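Long-range contact in M157 (PDB 2NYK), which is an MHC class I-like protein of mouse cytomegalovirus that serves as a ligand for Ly49 receptors of natural killer cells: residues F17-T22 / R163-V168. The protein carries 1 engineered substitution. Sequence-based numbering, arbitrary orientation.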
loop_
_atom_site.group_PDB
_atom_site.type_symbol
_atom_site.label_atom_id
_atom_site.label_comp_id
_atom_site.label_asym_id
_atom_site.label_seq_id
_atom_site.Cartn_x
_atom_site.Cartn_y
_atom_site.Cartn_z
ATOM N N PHE A 17 -17.084 5.523 12.541
ATOM C CA PHE A 17 -17.080 6.958 12.317
ATOM C C PHE A 17 -15.757 7.568 12.764
ATOM O O PHE A 17 -15.151 8.343 12.025
ATOM C CB PHE A 17 -18.257 7.636 13.027
ATOM C CG PHE A 17 -18.316 9.118 12.801
ATOM C CD1 PHE A 17 -18.944 9.634 11.675
ATOM C CD2 PHE A 17 -17.693 9.999 13.681
ATOM C CE1 PHE A 17 -18.995 10.995 11.462
ATOM C CE2 PHE A 17 -17.739 11.374 13.469
ATOM C CZ PHE A 17 -18.384 11.868 12.361
ATOM N N GLN A 18 -15.313 7.224 13.966
ATOM C CA GLN A 18 -14.183 7.930 14.570
ATOM C C GLN A 18 -12.815 7.626 13.940
ATOM O O GLN A 18 -11.938 8.490 13.928
ATOM C CB GLN A 18 -14.123 7.692 16.078
ATOM C CG GLN A 18 -13.390 8.811 16.829
ATOM C CD GLN A 18 -14.040 10.197 16.629
ATOM O OE1 GLN A 18 -15.270 10.334 16.584
ATOM N NE2 GLN A 18 -13.201 11.220 16.496
ATOM N N PHE A 19 -12.647 6.418 13.423
ATOM C CA PHE A 19 -11.369 5.986 12.869
ATOM C C PHE A 19 -11.055 6.602 11.499
ATOM O O PHE A 19 -11.772 6.370 10.524
ATOM C CB PHE A 19 -11.306 4.459 12.804
ATOM C CG PHE A 19 -9.972 3.936 12.376
ATOM C CD1 PHE A 19 -8.842 4.148 13.164
ATOM C CD2 PHE A 19 -9.842 3.251 11.176
ATOM C CE1 PHE A 19 -7.588 3.673 12.760
ATOM C CE2 PHE A 19 -8.612 2.772 10.768
ATOM C CZ PHE A 19 -7.486 2.976 11.554
ATOM N N THR A 20 -9.980 7.389 11.449
ATOM C CA THR A 20 -9.528 8.063 10.237
ATOM C C THR A 20 -8.453 7.252 9.504
ATOM O O THR A 20 -7.557 6.653 10.127
ATOM C CB THR A 20 -9.003 9.499 10.569
ATOM O OG1 THR A 20 -10.082 10.282 11.092
ATOM C CG2 THR A 20 -8.434 10.207 9.326
ATOM N N PHE A 21 -8.569 7.209 8.178
ATOM C CA PHE A 21 -7.603 6.501 7.327
ATOM C C PHE A 21 -7.808 6.854 5.863
ATOM O O PHE A 21 -8.789 7.483 5.514
ATOM C CB PHE A 21 -7.654 4.982 7.550
ATOM C CG PHE A 21 -8.891 4.288 6.981
ATOM C CD1 PHE A 21 -8.855 3.688 5.728
ATOM C CD2 PHE A 21 -10.062 4.178 7.742
ATOM C CE1 PHE A 21 -9.983 3.043 5.205
ATOM C CE2 PHE A 21 -11.185 3.509 7.268
ATOM C CZ PHE A 21 -11.162 2.930 5.981
ATOM N N THR A 22 -6.860 6.465 5.026
ATOM C CA THR A 22 -6.917 6.751 3.598
ATOM C C THR A 22 -6.932 5.429 2.838
ATOM O O THR A 22 -6.459 4.391 3.339
ATOM C CB THR A 22 -5.700 7.618 3.117
ATOM O OG1 THR A 22 -4.514 6.809 3.077
ATOM C CG2 THR A 22 -5.456 8.807 4.063
ATOM N N ARG A 163 -16.191 -2.033 6.519
ATOM C CA ARG A 163 -15.490 -3.179 5.924
ATOM C C ARG A 163 -13.988 -3.203 6.213
ATOM O O ARG A 163 -13.411 -4.283 6.416
ATOM C CB ARG A 163 -15.704 -3.194 4.406
ATOM C CG ARG A 163 -17.021 -3.728 3.987
ATOM C CD ARG A 163 -17.390 -3.346 2.528
ATOM N NE ARG A 163 -16.425 -3.824 1.541
ATOM C CZ ARG A 163 -16.043 -5.091 1.414
ATOM N NH1 ARG A 163 -16.533 -6.029 2.220
ATOM N NH2 ARG A 163 -15.164 -5.429 0.480
ATOM N N TRP A 164 -13.361 -2.026 6.246
ATOM C CA TRP A 164 -11.893 -1.929 6.314
ATOM C C TRP A 164 -11.270 -1.514 7.636
ATOM O O TRP A 164 -10.081 -1.744 7.846
ATOM C CB TRP A 164 -11.379 -0.996 5.210
ATOM C CG TRP A 164 -11.525 -1.654 3.854
ATOM C CD1 TRP A 164 -12.624 -1.637 3.030
ATOM C CD2 TRP A 164 -10.529 -2.419 3.187
ATOM N NE1 TRP A 164 -12.364 -2.357 1.888
ATOM C CE2 TRP A 164 -11.081 -2.854 1.970
ATOM C CE3 TRP A 164 -9.210 -2.778 3.505
ATOM C CZ2 TRP A 164 -10.352 -3.631 1.057
ATOM C CZ3 TRP A 164 -8.505 -3.564 2.617
ATOM C CH2 TRP A 164 -9.074 -3.980 1.411
ATOM N N ARG A 165 -12.042 -0.886 8.519
ATOM C CA ARG A 165 -11.481 -0.364 9.757
ATOM C C ARG A 165 -10.581 -1.363 10.499
ATOM O O ARG A 165 -9.454 -1.052 10.806
ATOM C CB ARG A 165 -12.573 0.139 10.702
ATOM C CG ARG A 165 -12.015 0.481 12.056
ATOM C CD ARG A 165 -12.995 1.281 12.901
ATOM N NE ARG A 165 -14.203 0.540 13.253
ATOM C CZ ARG A 165 -14.284 -0.390 14.210
ATOM N NH1 ARG A 165 -13.214 -0.724 14.915
ATOM N NH2 ARG A 165 -15.454 -0.972 14.473
ATOM N N SER A 166 -11.107 -2.545 10.801
ATOM C CA SER A 166 -10.353 -3.556 11.531
ATOM C C SER A 166 -9.044 -3.920 10.807
ATOM O O SER A 166 -8.009 -4.047 11.433
ATOM C CB SER A 166 -11.221 -4.801 11.725
ATOM O OG SER A 166 -10.465 -5.854 12.301
ATOM N N THR A 167 -9.109 -4.083 9.489
ATOM C CA THR A 167 -7.923 -4.386 8.673
ATOM C C THR A 167 -6.872 -3.297 8.815
ATOM O O THR A 167 -5.715 -3.580 9.054
ATOM C CB THR A 167 -8.311 -4.571 7.184
ATOM O OG1 THR A 167 -9.207 -5.676 7.091
ATOM C CG2 THR A 167 -7.063 -4.845 6.313
ATOM N N VAL A 168 -7.291 -2.040 8.732
ATOM C CA VAL A 168 -6.357 -0.926 8.776
ATOM C C VAL A 168 -5.712 -0.741 10.158
ATOM O O VAL A 168 -4.546 -0.392 10.258
ATOM C CB VAL A 168 -7.055 0.379 8.353
ATOM C CG1 VAL A 168 -6.104 1.557 8.516
ATOM C CG2 VAL A 168 -7.530 0.276 6.909
#
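Val168 reaches from helix 157-173 to both Phe19 and Phe21, packing the junction of helix 9-18 and strand 21-30 against this helix of the MHC class I-like fold. Between the two segments the buried part is made by carbon atoms alone, and a beta-branched residue suits it because its two methyls serve different rings. CG1 lies anti to the backbone N (chi1 175°) and meets the edge of the Phe19 ring, 3.6 Å from CE2. CG2 sits instead over one face of Phe21, 4.2 Å from the ring centroid and 23° off its normal, a CH-pi contact displaced toward the rim. The broad ring of a phenylalanine suits this buried place because its face receives the methyl while its far end, CZ, lies 4.0 Å from Trp164 CB; the indole leads away from Phe21, and its NE1 hydrogen-bonds Glu72. Phe105, on the neighbouring strand, also meets the Phe21 ring.

Toward Phe19 and Arg165, both partly exposed, the contact opens to solvent and turns amphipathic, though the carbons still touch closely. A long arginine suits this border: its methylenes pack on the aromatic residue while its charge is carried past it. The guanidinium plane stands 75° from the Phe19 ring, and NE forms a salt bridge with Asp16 of helix 9-18. Nearer the backbone than that charged end, Arg165 CG lies 3.6 Å from Phe19 CD2, and CD lies 3.6 Å from Phe19 CB.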